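Local coordinates for multidrug resistance protein (Vibrio cholerae, PDB 1YC9) that forms a trimeric outer membrane channel of the outer membrane factor family and could take part in multidrug efflux, including resistance to puromycin and acriflavine, at residues Ala24-Arg29 with Ile143-Ala148; Tyr30-Leu35 with Pro237-Thr242. The protein carries 1 engineered substitution. All blocks are in the same frame, centred on the assembly; numbering follows the deposited sequence.

Contact 1: Ala24-Arg29 with Ile143-Ala148; sequences ANWWQR and ISTSIA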
loop_
_atom_site.group_PDB
_atom_site.type_symbol
_atom_site.label_atom_id
_atom_site.label_comp_id
_atom_site.label_asym_id
_atom_site.label_seq_id
_atom_site.Cartn_x
_atom_site.Cartn_y
_atom_site.Cartn_z
ATOM N N ALA A 24 29.061 -5.672 6.783
ATOM C CA ALA A 24 28.275 -4.470 7.069
ATOM C C ALA A 24 28.115 -3.653 5.790
ATOM O O ALA A 24 26.999 -3.273 5.448
ATOM C CB ALA A 24 28.909 -3.609 8.149
ATOM N N ASN A 25 29.245 -3.347 5.137
ATOM C CA ASN A 25 29.277 -2.752 3.799
ATOM C C ASN A 25 29.443 -3.814 2.714
ATOM O O ASN A 25 30.371 -3.781 1.917
ATOM C CB ASN A 25 30.377 -1.701 3.702
ATOM C CG ASN A 25 30.218 -0.592 4.738
ATOM O OD1 ASN A 25 29.129 -0.268 5.156
ATOM N ND2 ASN A 25 31.323 0.009 5.125
ATOM N N TRP A 26 28.473 -4.715 2.660
ATOM C CA TRP A 26 28.519 -5.935 1.869
ATOM C C TRP A 26 28.666 -5.737 0.363
ATOM O O TRP A 26 29.119 -6.623 -0.345
ATOM C CB TRP A 26 27.273 -6.799 2.192
ATOM C CG TRP A 26 26.006 -5.982 2.061
ATOM C CD1 TRP A 26 25.338 -5.351 3.056
ATOM C CD2 TRP A 26 25.287 -5.667 0.833
ATOM N NE1 TRP A 26 24.271 -4.650 2.535
ATOM C CE2 TRP A 26 24.207 -4.833 1.179
ATOM C CE3 TRP A 26 25.466 -5.989 -0.512
ATOM C CZ2 TRP A 26 23.294 -4.324 0.220
ATOM C CZ3 TRP A 26 24.571 -5.486 -1.460
ATOM C CH2 TRP A 26 23.502 -4.667 -1.092
ATOM N N TRP A 27 28.243 -4.578 -0.137
ATOM C CA TRP A 27 28.301 -4.270 -1.563
ATOM C C TRP A 27 29.747 -4.147 -2.058
ATOM O O TRP A 27 30.020 -4.297 -3.265
ATOM C CB TRP A 27 27.570 -2.964 -1.861
ATOM C CG TRP A 27 27.992 -1.827 -0.974
ATOM C CD1 TRP A 27 29.022 -0.955 -1.187
ATOM C CD2 TRP A 27 27.381 -1.437 0.255
ATOM N NE1 TRP A 27 29.086 -0.048 -0.160
ATOM C CE2 TRP A 27 28.096 -0.328 0.745
ATOM C CE3 TRP A 27 26.305 -1.936 1.021
ATOM C CZ2 TRP A 27 27.776 0.290 1.942
ATOM C CZ3 TRP A 27 25.984 -1.307 2.208
ATOM C CH2 TRP A 27 26.724 -0.205 2.660
ATOM N N GLN A 28 30.660 -3.880 -1.120
ATOM C CA GLN A 28 32.076 -3.783 -1.460
ATOM C C GLN A 28 32.636 -5.077 -2.013
ATOM O O GLN A 28 33.628 -5.042 -2.735
ATOM C CB GLN A 28 32.911 -3.270 -0.260
ATOM C CG GLN A 28 32.647 -1.821 0.090
ATOM C CD GLN A 28 33.338 -1.390 1.379
ATOM O OE1 GLN A 28 33.861 -2.221 2.127
ATOM N NE2 GLN A 28 33.299 -0.128 1.652
ATOM N N ARG A 29 32.022 -6.208 -1.690
ATOM C CA ARG A 29 32.528 -7.462 -2.188
ATOM C C ARG A 29 32.464 -7.577 -3.704
ATOM O O ARG A 29 33.186 -8.384 -4.271
ATOM C CB ARG A 29 31.929 -8.660 -1.435
ATOM C CG ARG A 29 30.777 -9.401 -2.065
ATOM C CD ARG A 29 30.407 -10.679 -1.276
ATOM N NE ARG A 29 30.747 -11.942 -1.950
ATOM C CZ ARG A 29 31.553 -12.901 -1.463
ATOM N NH1 ARG A 29 31.760 -14.008 -2.173
ATOM N NH2 ARG A 29 32.168 -12.775 -0.287
ATOM N N ILE A 143 17.545 0.614 1.425
ATOM C CA ILE A 143 18.252 1.587 0.595
ATOM C C ILE A 143 19.379 0.943 -0.210
ATOM O O ILE A 143 19.462 1.086 -1.440
ATOM C CB ILE A 143 18.789 2.752 1.463
ATOM C CG1 ILE A 143 17.615 3.577 2.011
ATOM C CG2 ILE A 143 19.681 3.685 0.680
ATOM C CD1 ILE A 143 17.997 4.483 3.155
ATOM N N SER A 144 20.246 0.208 0.476
ATOM C CA SER A 144 21.405 -0.319 -0.206
ATOM C C SER A 144 20.990 -1.398 -1.197
ATOM O O SER A 144 21.505 -1.432 -2.295
ATOM C CB SER A 144 22.411 -0.865 0.820
ATOM O OG SER A 144 21.773 -1.841 1.598
ATOM N N THR A 145 20.059 -2.275 -0.839
ATOM C CA THR A 145 19.653 -3.331 -1.733
ATOM C C THR A 145 18.842 -2.758 -2.906
ATOM O O THR A 145 18.925 -3.314 -3.993
ATOM C CB THR A 145 18.881 -4.462 -1.077
ATOM O OG1 THR A 145 17.659 -3.981 -0.488
ATOM C CG2 THR A 145 19.666 -5.076 0.028
ATOM N N SER A 146 18.060 -1.693 -2.690
ATOM C CA SER A 146 17.285 -1.124 -3.801
ATOM C C SER A 146 18.237 -0.572 -4.864
ATOM O O SER A 146 18.065 -0.848 -6.029
ATOM C CB SER A 146 16.273 -0.085 -3.314
ATOM O OG SER A 146 16.955 1.062 -2.891
ATOM N N ILE A 147 19.308 0.101 -4.430
ATOM C CA ILE A 147 20.368 0.551 -5.294
ATOM C C ILE A 147 21.122 -0.587 -5.978
ATOM O O ILE A 147 21.274 -0.593 -7.194
ATOM C CB ILE A 147 21.351 1.510 -4.530
ATOM C CG1 ILE A 147 20.658 2.787 -4.111
ATOM C CG2 ILE A 147 22.568 1.799 -5.396
ATOM C CD1 ILE A 147 21.336 3.484 -2.979
ATOM N N ALA A 148 21.550 -1.610 -5.230
ATOM C CA ALA A 148 22.244 -2.739 -5.820
ATOM C C ALA A 148 21.403 -3.480 -6.856
ATOM O O ALA A 148 21.914 -3.881 -7.892
ATOM C CB ALA A 148 22.685 -3.702 -4.734
HETATM O O HOH W 1 22.612 -2.609 4.648
#
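Trp26 and Trp27 meet one side of helix 117-183, at Ser144, Thr145 and Ala148. Trp26 has CG between the backbone N and the carbonyl carbon (chi1 52°), and the benzo end of its indole makes most of the contact. Ser144 OG lies at the ring edge, 3.2 Å from Trp26 CZ2. Ala148 CB sits at the same rim, 3.9 Å from Trp26 CH2. Thr145 CG2 comes in obliquely, 3.7 Å from Trp26 CZ2. Trp27 has a smaller share: its CZ3 is 3.9 Å from Ser144 CB. No hydrogen bond joins the segments directly; water 1 accepts a weak bond from Trp26 NE1 at 3.4 Å and lies 3.3 Å from Ser144 OG.

The two indoles also pack on each other: Trp27 CE3 rests 3.6 Å above one face of Trp26, offset toward the rim. On the helix, Ser144 OG is hydrogen-bonded to Arg140 O, and Thr145 OG1 to Leu141 O. Arg140 also reaches back to the loop, binding Ala24 O and Asn25 OD1.

Here the N-terminal 3-10 turn packs on the helical domain of an outer membrane factor. Trp26 also packs on Leu427 and Ile430 of helix 398-433, and Trp27 on Ile39 and Glu40 of helix 33-44.

Contact 2: Tyr30-Leu35 with Pro237-Thr242; sequences YQDAQL and PHITLT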
loop_
_atom_site.group_PDB
_atom_site.type_symbol
_atom_site.label_atom_id
_atom_site.label_comp_id
_atom_site.label_asym_id
_atom_site.label_seq_id
_atom_site.Cartn_x
_atom_site.Cartn_y
_atom_site.Cartn_z
ATOM N N TYR A 30 31.664 -6.734 -4.383
ATOM C CA TYR A 30 31.578 -6.778 -5.843
ATOM C C TYR A 30 32.679 -5.992 -6.575
ATOM O O TYR A 30 32.754 -6.014 -7.794
ATOM C CB TYR A 30 30.155 -6.368 -6.332
ATOM C CG TYR A 30 29.096 -7.154 -5.639
ATOM C CD1 TYR A 30 28.986 -8.520 -5.844
ATOM C CD2 TYR A 30 28.240 -6.559 -4.710
ATOM C CE1 TYR A 30 28.058 -9.272 -5.174
ATOM C CE2 TYR A 30 27.263 -7.337 -4.028
ATOM C CZ TYR A 30 27.164 -8.657 -4.288
ATOM O OH TYR A 30 26.247 -9.438 -3.612
ATOM N N GLN A 31 33.476 -5.230 -5.825
ATOM C CA GLN A 31 34.724 -4.668 -6.334
ATOM C C GLN A 31 34.443 -3.642 -7.412
ATOM O O GLN A 31 35.211 -3.487 -8.370
ATOM C CB GLN A 31 35.660 -5.797 -6.830
ATOM C CG GLN A 31 36.188 -6.677 -5.684
ATOM C CD GLN A 31 37.122 -7.807 -6.171
ATOM O OE1 GLN A 31 38.220 -7.538 -6.622
ATOM N NE2 GLN A 31 36.677 -9.047 -6.079
ATOM N N ASP A 32 33.310 -2.964 -7.269
ATOM C CA ASP A 32 32.887 -1.935 -8.200
ATOM C C ASP A 32 32.754 -0.597 -7.496
ATOM O O ASP A 32 31.778 -0.312 -6.771
ATOM C CB ASP A 32 31.591 -2.349 -8.891
ATOM C CG ASP A 32 31.170 -1.378 -9.931
ATOM O OD1 ASP A 32 30.454 -1.813 -10.862
ATOM O OD2 ASP A 32 31.499 -0.163 -9.940
ATOM N N ALA A 33 33.756 0.268 -7.672
ATOM C CA ALA A 33 33.740 1.505 -6.926
ATOM C C ALA A 33 32.662 2.541 -7.237
ATOM O O ALA A 33 32.202 3.227 -6.349
ATOM C CB ALA A 33 35.106 2.242 -7.165
ATOM N N GLN A 34 32.211 2.632 -8.474
ATOM C CA GLN A 34 30.841 2.952 -8.818
ATOM C C GLN A 34 29.687 2.556 -7.927
ATOM O O GLN A 34 28.976 3.450 -7.439
ATOM C CB GLN A 34 30.525 2.773 -10.298
ATOM C CG GLN A 34 29.411 3.765 -10.726
ATOM C CD GLN A 34 29.059 3.686 -12.161
ATOM O OE1 GLN A 34 28.816 2.592 -12.711
ATOM N NE2 GLN A 34 28.955 4.841 -12.775
ATOM N N LEU A 35 29.499 1.267 -7.744
ATOM C CA LEU A 35 28.426 0.802 -6.878
ATOM C C LEU A 35 28.655 1.314 -5.477
ATOM O O LEU A 35 27.766 1.866 -4.834
ATOM C CB LEU A 35 28.377 -0.711 -6.889
ATOM C CG LEU A 35 27.299 -1.332 -5.983
ATOM C CD1 LEU A 35 25.937 -0.726 -6.325
ATOM C CD2 LEU A 35 27.287 -2.829 -6.150
ATOM N N PRO A 237 28.680 -0.767 -15.439
ATOM C CA PRO A 237 29.137 -1.513 -14.259
ATOM C C PRO A 237 30.266 -2.483 -14.558
ATOM O O PRO A 237 30.382 -2.977 -15.688
ATOM C CB PRO A 237 27.902 -2.313 -13.841
ATOM C CG PRO A 237 26.742 -1.514 -14.394
ATOM C CD PRO A 237 27.252 -1.051 -15.724
ATOM N N HIS A 238 31.042 -2.785 -13.534
ATOM C CA HIS A 238 32.115 -3.776 -13.630
ATOM C C HIS A 238 32.066 -4.527 -12.323
ATOM O O HIS A 238 32.806 -4.229 -11.404
ATOM C CB HIS A 238 33.483 -3.081 -13.853
ATOM C CG HIS A 238 33.511 -2.208 -15.074
ATOM N ND1 HIS A 238 33.523 -2.718 -16.360
ATOM C CD2 HIS A 238 33.491 -0.859 -15.207
ATOM C CE1 HIS A 238 33.545 -1.720 -17.230
ATOM N NE2 HIS A 238 33.508 -0.583 -16.557
ATOM N N ILE A 239 31.142 -5.476 -12.249
ATOM C CA ILE A 239 30.877 -6.267 -11.066
ATOM C C ILE A 239 31.736 -7.528 -11.068
ATOM O O ILE A 239 31.785 -8.250 -12.063
ATOM C CB ILE A 239 29.346 -6.657 -11.055
ATOM C CG1 ILE A 239 28.483 -5.423 -10.778
ATOM C CG2 ILE A 239 29.022 -7.833 -10.088
ATOM C CD1 ILE A 239 28.546 -4.929 -9.378
ATOM N N THR A 240 32.376 -7.807 -9.938
ATOM C CA THR A 240 33.078 -9.061 -9.732
ATOM C C THR A 240 32.252 -9.915 -8.810
ATOM O O THR A 240 31.982 -9.540 -7.685
ATOM C CB THR A 240 34.500 -8.819 -9.140
ATOM O OG1 THR A 240 35.291 -8.125 -10.105
ATOM C CG2 THR A 240 35.221 -10.121 -8.900
ATOM N N LEU A 241 31.837 -11.057 -9.318
ATOM C CA LEU A 241 31.049 -12.010 -8.577
ATOM C C LEU A 241 31.942 -13.134 -8.124
ATOM O O LEU A 241 32.539 -13.804 -8.955
ATOM C CB LEU A 241 29.965 -12.559 -9.499
ATOM C CG LEU A 241 28.542 -12.726 -9.002
ATOM C CD1 LEU A 241 28.112 -11.473 -8.236
ATOM C CD2 LEU A 241 27.649 -12.993 -10.182
ATOM N N THR A 242 32.014 -13.346 -6.816
ATOM C CA THR A 242 32.728 -14.459 -6.187
ATOM C C THR A 242 31.708 -15.388 -5.529
ATOM O O THR A 242 30.822 -14.902 -4.834
ATOM C CB THR A 242 33.637 -13.909 -5.068
ATOM O OG1 THR A 242 34.620 -13.031 -5.621
ATOM C CG2 THR A 242 34.446 -15.016 -4.404
HETATM O O HOH W 2 34.991 -5.460 -10.381
#
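Asp32 carries its CG anti to the backbone N (chi1 -176°), and its carboxylate faces the backbone of His238. Tyr30 has CG anti to its carbonyl carbon (chi1 -52°), and its ring runs beside Leu241, pointing the same way, with Tyr30 CE1 3.8 Å from Leu241 CD1. His238 N donates to Asp32 OD1 at 2.9 Å, nearly straight (167°) but from above the carboxylate plane. Asp32 OD2 caps the start of helix 33-44 with a weak bond from Leu35 N. Thr240 N donates to Tyr30 O at 2.8 Å. Tyr30 CA makes a 3.3 Å CA-H...O contact to Thr240 O.

Ile239 CD1 lies 3.7 Å from Tyr30 CB and also meets Leu35 CD2. Gln31 extends across Thr240, with NE2 3.4 Å from Thr240 CG2. Water 2 bridges Gln31 O, His238 O and Thr240 OG1, 2.7 Å from His238 O.

Tyr151 OH is a second partner of Asp32 OD1, and Tyr30 OH is hydrogen-bonded to Asp426 OD2. Asp32 thus joins the helix start, the extended 237-242 segment and helix 117-183. His238 N, Leu35 N more weakly, and the helix N terminus would probably favour its charged form, though His238 O, another acceptor, lies 3.4 Å from Asp32 OD1.

Overall arrangement
From the N terminus, the chain first makes the short 3-10 turn of contact 1, then at once the start of helix 33-44 in contact 2. Contact 1 closes a loop of 113 residues that holds helices 33-44 and 47-67, strands 73-84 and 98-111, and the first part of helix 117-183. Contact 2 closes a longer loop of 201 residues, through helix 189-223 to the segment before helix 260-281. The two loops cross, because their segments alternate along the chain. They lie about 11 Å apart, centre to centre. They touch where Arg29 NH1 probably bonds to Thr242 O, and where Leu35 packs on Ala148 and Trp27. Together they tie the N-terminal region to helix 117-183 and the 237-242 linker.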